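Local coordinates for protein nucleoporin NUP145N (Chaetomium thermophilum, PDB 5HB6) that probably serves as a structural component of the nuclear pore complex and a docking site for transport factors, its autopeptidase domain being the part described here, at residues L105-H108 against I109-K113; P8-D11 against D12-M16. The protein carries 1 engineered substitution. All coordinates share one frame; numbering follows the deposited sequence.

Both interactions are local and belong to the Nup98-96-type autopeptidase domain: interaction 1 lies within helix 102-113, and interaction 2 spans the start of helix 10-14 and the residues flanking it. Interaction 2 comes first along the chain, just after strand 4-7. Interaction 1 takes up most of helix 102-113, all but its first turn. Their centres are 39 Å apart, their nearest atoms about 27 Å, and they sit on opposite sides of the chain's centre. Strands 4-7 and 119-124 are the outermost strands of the main antiparallel sheet; interaction 2 follows the first, and interaction 1 packs on the second. Arg14 of interaction 2 binds a sulfate, and His108 of interaction 1 lies about 4 Å from one; such ions probably come from the crystallisation liquor.

Interaction 1 of 2, residues L105-H108 against I109-K113; sequences LERH and IERLK
His108 and Leu112, one helical turn apart, form the close-packed side of this contact. Leu112 CG lies over one face of the imidazole, 4.2 Å from the His108 ring centroid and displaced toward its rim. This is a CH-pi contact. The His108 CG is anti to the backbone N (chi1 171°), which swings the ring across to where Leu112 covers one face; the two side chains cross at a slant. Leu112 CD1 comes to 3.6 Å from His108 NE2. That nitrogen hydrogen-bonds to Ser92 O, which fixes the ring further. On the same side Leu105 CG meets Ile109 CD1 more loosely, at 4.4 Å. Regular i to i+4 backbone bonds run beneath, such as Leu112 N to His108 O at 2.9 Å.

The solvent side is charged. Arg107 and Arg111 run side by side, their guanidinium planes 9° apart. They are not stacked on each other: Arg111 CD covers one face of the Arg107 group, 3.5 Å from NH1. The like charges are close and would probably disfavour a tighter approach. Glu110 OE1 takes a salt bridge from Lys113 NZ at 3.2 Å, through its syn lone pair. A water donates to the same OE1 and to Glu106 O, linking one turn to the next.

Leu105, Ile109 and Leu112 all rest on Tyr123, and His108 meets that ring edge-to-face. Helix 102-113 is thus packed against edge strand 119-124.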
ATOM      1  N   LEU A 105      -5.790  24.031  -5.135  1.00 30.33           N
ATOM      2  CA  LEU A 105      -4.850  22.921  -5.108  1.00 30.77           C
ATOM      3  C   LEU A 105      -4.008  22.958  -3.842  1.00 31.71           C
ATOM      4  O   LEU A 105      -3.743  21.917  -3.236  1.00 30.11           O
ATOM      5  CB  LEU A 105      -3.980  22.968  -6.352  1.00 30.57           C
ATOM      6  CG  LEU A 105      -2.891  21.906  -6.398  1.00 29.72           C
ATOM      7  CD1 LEU A 105      -3.457  20.491  -6.274  1.00 28.12           C
ATOM      8  CD2 LEU A 105      -2.141  22.061  -7.696  1.00 30.41           C
ATOM      9  N   GLU A 106      -3.632  24.156  -3.390  1.00 33.89           N
ATOM     10  CA  GLU A 106      -2.936  24.270  -2.113  1.00 36.80           C
ATOM     11  C   GLU A 106      -3.791  23.749  -0.964  1.00 33.08           C
ATOM     12  O   GLU A 106      -3.294  23.021  -0.102  1.00 31.91           O
ATOM     13  CB  GLU A 106      -2.537  25.723  -1.860  1.00 44.07           C
ATOM     14  CG  GLU A 106      -1.544  26.291  -2.859  1.00 51.02           C
ATOM     15  CD  GLU A 106      -1.191  27.753  -2.574  1.00 57.09           C
ATOM     16  OE1 GLU A 106      -1.810  28.362  -1.667  1.00 59.24           O
ATOM     17  OE2 GLU A 106      -0.290  28.299  -3.255  1.00 59.08           O
ATOM     18  N   ARG A 107      -5.087  24.096  -0.935  1.00 31.63           N
ATOM     19  CA  ARG A 107      -5.942  23.638   0.159  1.00 31.88           C
ATOM     20  C   ARG A 107      -6.172  22.133   0.086  1.00 27.70           C
ATOM     21  O   ARG A 107      -6.320  21.470   1.118  1.00 26.25           O
ATOM     22  CB  ARG A 107      -7.283  24.379   0.165  1.00 36.97           C
ATOM     23  CG  ARG A 107      -8.279  23.782   1.165  1.00 42.58           C
ATOM     24  CD  ARG A 107      -9.109  24.816   1.891  1.00 47.76           C
ATOM     25  NE  ARG A 107      -9.891  24.186   2.955  1.00 51.97           N
ATOM     26  CZ  ARG A 107      -9.495  24.059   4.222  1.00 55.07           C
ATOM     27  NH1 ARG A 107     -10.294  23.473   5.104  1.00 56.05           N
ATOM     28  NH2 ARG A 107      -8.315  24.520   4.620  1.00 56.13           N
ATOM     29  N   HIS A 108      -6.264  21.593  -1.132  1.00 25.28           N
ATOM     30  CA  HIS A 108      -6.381  20.147  -1.317  1.00 22.40           C
ATOM     31  C   HIS A 108      -5.226  19.433  -0.641  1.00 20.79           C
ATOM     32  O   HIS A 108      -5.414  18.455   0.101  1.00 19.92           O
ATOM     33  CB  HIS A 108      -6.362  19.837  -2.810  1.00 21.03           C
ATOM     34  CG  HIS A 108      -6.249  18.380  -3.137  1.00 19.30           C
ATOM     35  ND1 HIS A 108      -7.248  17.475  -2.846  1.00 18.03           N
ATOM     36  CD2 HIS A 108      -5.280  17.683  -3.776  1.00 18.81           C
ATOM     37  CE1 HIS A 108      -6.882  16.276  -3.264  1.00 17.84           C
ATOM     38  NE2 HIS A 108      -5.694  16.372  -3.834  1.00 19.34           N
ATOM     39  N   ILE A 109      -4.014  19.933  -0.863  1.00 22.78           N
ATOM     40  CA  ILE A 109      -2.843  19.317  -0.250  1.00 23.66           C
ATOM     41  C   ILE A 109      -2.932  19.404   1.267  1.00 23.88           C
ATOM     42  O   ILE A 109      -2.648  18.439   1.978  1.00 22.93           O
ATOM     43  CB  ILE A 109      -1.553  19.950  -0.801  1.00 25.36           C
ATOM     44  CG1 ILE A 109      -1.372  19.525  -2.259  1.00 26.57           C
ATOM     45  CG2 ILE A 109      -0.336  19.504   0.010  1.00 26.14           C
ATOM     46  CD1 ILE A 109      -0.440  20.422  -3.028  1.00 27.86           C
ATOM     47  N   GLU A 110      -3.359  20.552   1.786  1.00 24.75           N
ATOM     48  CA  GLU A 110      -3.512  20.683   3.229  1.00 26.15           C
ATOM     49  C   GLU A 110      -4.571  19.727   3.777  1.00 23.60           C
ATOM     50  O   GLU A 110      -4.396  19.149   4.856  1.00 23.90           O
ATOM     51  CB  GLU A 110      -3.826  22.139   3.569  1.00 30.61           C
ATOM     52  CG  GLU A 110      -2.646  23.101   3.293  1.00 35.05           C
ATOM     53  CD  GLU A 110      -1.312  22.590   3.862  1.00 38.48           C
ATOM     54  OE1 GLU A 110      -0.405  22.203   3.073  1.00 39.60           O
ATOM     55  OE2 GLU A 110      -1.173  22.551   5.106  1.00 39.71           O
ATOM     56  N   ARG A 111      -5.646  19.498   3.032  1.00 22.76           N
ATOM     57  CA  ARG A 111      -6.654  18.559   3.511  1.00 22.02           C
ATOM     58  C   ARG A 111      -6.151  17.115   3.432  1.00 20.44           C
ATOM     59  O   ARG A 111      -6.482  16.289   4.297  1.00 21.60           O
ATOM     60  CB  ARG A 111      -7.964  18.744   2.749  1.00 23.98           C
ATOM     61  CG  ARG A 111      -8.626  20.107   3.037  1.00 27.40           C
ATOM     62  CD  ARG A 111      -8.940  20.312   4.523  1.00 30.22           C
ATOM     63  NE  ARG A 111     -10.044  19.481   4.991  1.00 31.81           N
ATOM     64  CZ  ARG A 111     -10.260  19.144   6.263  1.00 33.12           C
ATOM     65  NH1 ARG A 111      -9.424  19.522   7.223  1.00 33.69           N
ATOM     66  NH2 ARG A 111     -11.323  18.410   6.578  1.00 33.57           N
ATOM     67  N   LEU A 112      -5.354  16.772   2.413  1.00 19.13           N
ATOM     68  CA  LEU A 112      -4.738  15.447   2.406  1.00 18.72           C
ATOM     69  C   LEU A 112      -3.886  15.243   3.649  1.00 20.12           C
ATOM     70  O   LEU A 112      -3.857  14.145   4.211  1.00 20.72           O
ATOM     71  CB  LEU A 112      -3.886  15.249   1.162  1.00 17.27           C
ATOM     72  CG  LEU A 112      -4.634  15.071  -0.154  1.00 16.41           C
ATOM     73  CD1 LEU A 112      -3.609  14.925  -1.277  1.00 16.26           C
ATOM     74  CD2 LEU A 112      -5.559  13.885  -0.148  1.00 16.93           C
ATOM     75  N   LYS A 113      -3.191  16.294   4.100  1.00 21.73           N
ATOM     76  CA  LYS A 113      -2.350  16.156   5.280  1.00 24.40           C
ATOM     77  C   LYS A 113      -3.170  15.824   6.515  1.00 26.98           C
ATOM     78  O   LYS A 113      -2.650  15.208   7.455  1.00 29.02           O
ATOM     79  CB  LYS A 113      -1.498  17.407   5.490  1.00 26.42           C
ATOM     80  CG  LYS A 113      -0.430  17.597   4.425  1.00 28.13           C
ATOM     81  CD  LYS A 113       0.334  18.906   4.586  1.00 30.69           C
ATOM     82  CE  LYS A 113       1.456  19.015   3.571  1.00 33.59           C
ATOM     83  NZ  LYS A 113       2.130  20.328   3.634  1.00 36.17           N
TER
HETATM   84  O   HOH W   1      -0.376  23.268   0.672  1.00 37.17           O

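Interaction 2 of 2, residues P8-D11 against D12-M16; sequences PTAD and DIRAM. With SO4 (sulfate ion), chain D.
Thr9 and Asp12 grip each other in both directions at the start of helix 10-14. Asp12 N donates to Thr9 OG1 at 3.0 Å. In return Thr9 N donates to Asp12 OD2, also at 3.0 Å, arriving from above the carboxylate plane.

Arg14 reaches out from the next turn. Its CB and CG pass Ala10 O, with CG at 3.3 Å. CD lies by the same oxygen. From CG to NE the chain is extended (chi2 164°, chi3 -174°), which carries the guanidinium past Ala10 CB, set over one face. NE donates to sulfate O2 at 3.1 Å, and NH2 to sulfate O3 at 2.8 Å. NH2 also pairs with Asp51, while NH1 makes a salt bridge to Asp11 OD1 through a long, weak hydrogen bond of 3.4 Å. Arg21 and Leu50 N complete the sulfate site.

Ile13 is buried, its CG1 4.0 Å from Pro8 CB and its side chain against Phe27, Leu45 and Leu50. With Ile13 cut back to an alanine, the space between Pro8 and these three residues is likely to be left poorly filled. Pro8, after a cis peptide bond, also meets Met16 CE through CG.

The reciprocal Thr9-Asp12 pair is a capping box, with Thr9 as N-cap.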
ATOM      1  N   PRO A   8      10.077  -8.286  -3.574  1.00 13.85           N
ATOM      2  CA  PRO A   8      10.575  -9.370  -4.425  1.00 13.80           C
ATOM      3  C   PRO A   8       9.440 -10.235  -4.963  1.00 14.65           C
ATOM      4  O   PRO A   8       8.348 -10.263  -4.373  1.00 15.12           O
ATOM      5  CB  PRO A   8      11.452 -10.194  -3.464  1.00 14.99           C
ATOM      6  CG  PRO A   8      11.838  -9.256  -2.381  1.00 15.72           C
ATOM      7  CD  PRO A   8      10.624  -8.368  -2.213  1.00 14.64           C
ATOM      8  N   THR A   9       9.666 -10.846  -6.117  1.00 15.51           N
ATOM      9  CA  THR A   9       8.626 -11.641  -6.741  1.00 17.31           C
ATOM     10  C   THR A   9       8.326 -12.865  -5.893  1.00 16.16           C
ATOM     11  O   THR A   9       9.150 -13.314  -5.083  1.00 17.13           O
ATOM     12  CB  THR A   9       9.040 -12.091  -8.141  1.00 18.83           C
ATOM     13  OG1 THR A   9      10.167 -12.974  -8.045  1.00 19.28           O
ATOM     14  CG2 THR A   9       9.362 -10.905  -9.027  1.00 19.90           C
ATOM     15  N   ALA A  10       7.164 -13.478  -6.154  1.00 17.34           N
ATOM     16  CA  ALA A  10       6.837 -14.731  -5.486  1.00 18.47           C
ATOM     17  C   ALA A  10       7.925 -15.776  -5.712  1.00 19.01           C
ATOM     18  O   ALA A  10       8.314 -16.492  -4.774  1.00 19.47           O
ATOM     19  CB  ALA A  10       5.485 -15.236  -5.977  1.00 19.97           C
ATOM     20  N   ASP A  11       8.471 -15.844  -6.931  1.00 20.54           N
ATOM     21  CA  ASP A  11       9.551 -16.801  -7.205  1.00 23.64           C
ATOM     22  C   ASP A  11      10.824 -16.469  -6.426  1.00 20.81           C
ATOM     23  O   ASP A  11      11.501 -17.379  -5.922  1.00 21.64           O
ATOM     24  CB  ASP A  11       9.837 -16.861  -8.708  1.00 29.93           C
ATOM     25  CG  ASP A  11       8.798 -17.678  -9.485  1.00 35.51           C
ATOM     26  OD1 ASP A  11       8.044 -18.473  -8.871  1.00 36.57           O
ATOM     27  OD2 ASP A  11       8.755 -17.546 -10.727  1.00 38.63           O
ATOM     28  N   ASP A  12      11.161 -15.174  -6.310  1.00 19.85           N
ATOM     29  CA  ASP A  12      12.297 -14.754  -5.495  1.00 19.60           C
ATOM     30  C   ASP A  12      12.104 -15.218  -4.057  1.00 17.39           C
ATOM     31  O   ASP A  12      13.040 -15.682  -3.404  1.00 18.32           O
ATOM     32  CB  ASP A  12      12.396 -13.216  -5.431  1.00 21.55           C
ATOM     33  CG  ASP A  12      12.851 -12.521  -6.735  1.00 23.27           C
ATOM     34  OD1 ASP A  12      13.510 -13.164  -7.594  1.00 23.30           O
ATOM     35  OD2 ASP A  12      12.563 -11.258  -6.838  1.00 22.99           O
ATOM     36  N   ILE A  13      10.895 -15.039  -3.527  1.00 17.04           N
ATOM     37  CA  ILE A  13      10.639 -15.349  -2.123  1.00 17.71           C
ATOM     38  C   ILE A  13      10.674 -16.856  -1.898  1.00 18.94           C
ATOM     39  O   ILE A  13      11.219 -17.343  -0.895  1.00 19.35           O
ATOM     40  CB  ILE A  13       9.300 -14.724  -1.698  1.00 17.61           C
ATOM     41  CG1 ILE A  13       9.395 -13.192  -1.773  1.00 16.61           C
ATOM     42  CG2 ILE A  13       8.933 -15.159  -0.283  1.00 19.98           C
ATOM     43  CD1 ILE A  13       8.049 -12.513  -1.797  1.00 17.39           C
ATOM     44  N   ARG A  14      10.133 -17.620  -2.845  1.00 19.26           N
ATOM     45  CA  ARG A  14      10.171 -19.074  -2.726  1.00 21.66           C
ATOM     46  C   ARG A  14      11.598 -19.602  -2.732  1.00 21.84           C
ATOM     47  O   ARG A  14      11.891 -20.666  -2.156  1.00 23.98           O
ATOM     48  CB  ARG A  14       9.367 -19.680  -3.873  1.00 22.49           C
ATOM     49  CG  ARG A  14       7.872 -19.569  -3.664  1.00 23.98           C
ATOM     50  CD  ARG A  14       7.089 -19.816  -4.945  1.00 26.57           C
ATOM     51  NE  ARG A  14       5.672 -19.554  -4.723  1.00 28.31           N
ATOM     52  CZ  ARG A  14       4.846 -19.045  -5.628  1.00 30.51           C
ATOM     53  NH1 ARG A  14       5.272 -18.740  -6.845  1.00 31.42           N
ATOM     54  NH2 ARG A  14       3.579 -18.842  -5.309  1.00 31.56           N
ATOM     55  N   ALA A  15      12.496 -18.890  -3.394  1.00 20.57           N
ATOM     56  CA  ALA A  15      13.892 -19.289  -3.457  1.00 21.36           C
ATOM     57  C   ALA A  15      14.695 -18.877  -2.231  1.00 21.39           C
ATOM     58  O   ALA A  15      15.855 -19.284  -2.107  1.00 23.68           O
ATOM     59  CB  ALA A  15      14.529 -18.715  -4.715  1.00 22.57           C
ATOM     60  N   MET A  16      14.115 -18.106  -1.322  1.00 20.13           N
ATOM     61  CA  MET A  16      14.807 -17.725  -0.104  1.00 20.78           C
ATOM     62  C   MET A  16      14.872 -18.915   0.846  1.00 23.26           C
ATOM     63  O   MET A  16      14.027 -19.812   0.812  1.00 24.84           O
ATOM     64  CB  MET A  16      14.060 -16.584   0.587  1.00 19.54           C
ATOM     65  CG  MET A  16      14.089 -15.295  -0.193  1.00 19.12           C
ATOM     66  SD  MET A  16      13.146 -14.035   0.654  1.00 20.78           S
ATOM     67  CE  MET A  16      13.283 -12.662  -0.488  1.00 21.15           C
TER
HETATM   68  S   SO4 D1102       3.662 -20.285  -1.590  1.00 34.39           S
HETATM   69  O1  SO4 D1102       3.463 -19.248  -0.573  1.00 33.93           O
HETATM   70  O2  SO4 D1102       5.097 -20.484  -1.787  1.00 35.68           O
HETATM   71  O3  SO4 D1102       2.989 -19.877  -2.824  1.00 34.64           O
HETATM   72  O4  SO4 D1102       3.062 -21.535  -1.135  1.00 34.72           O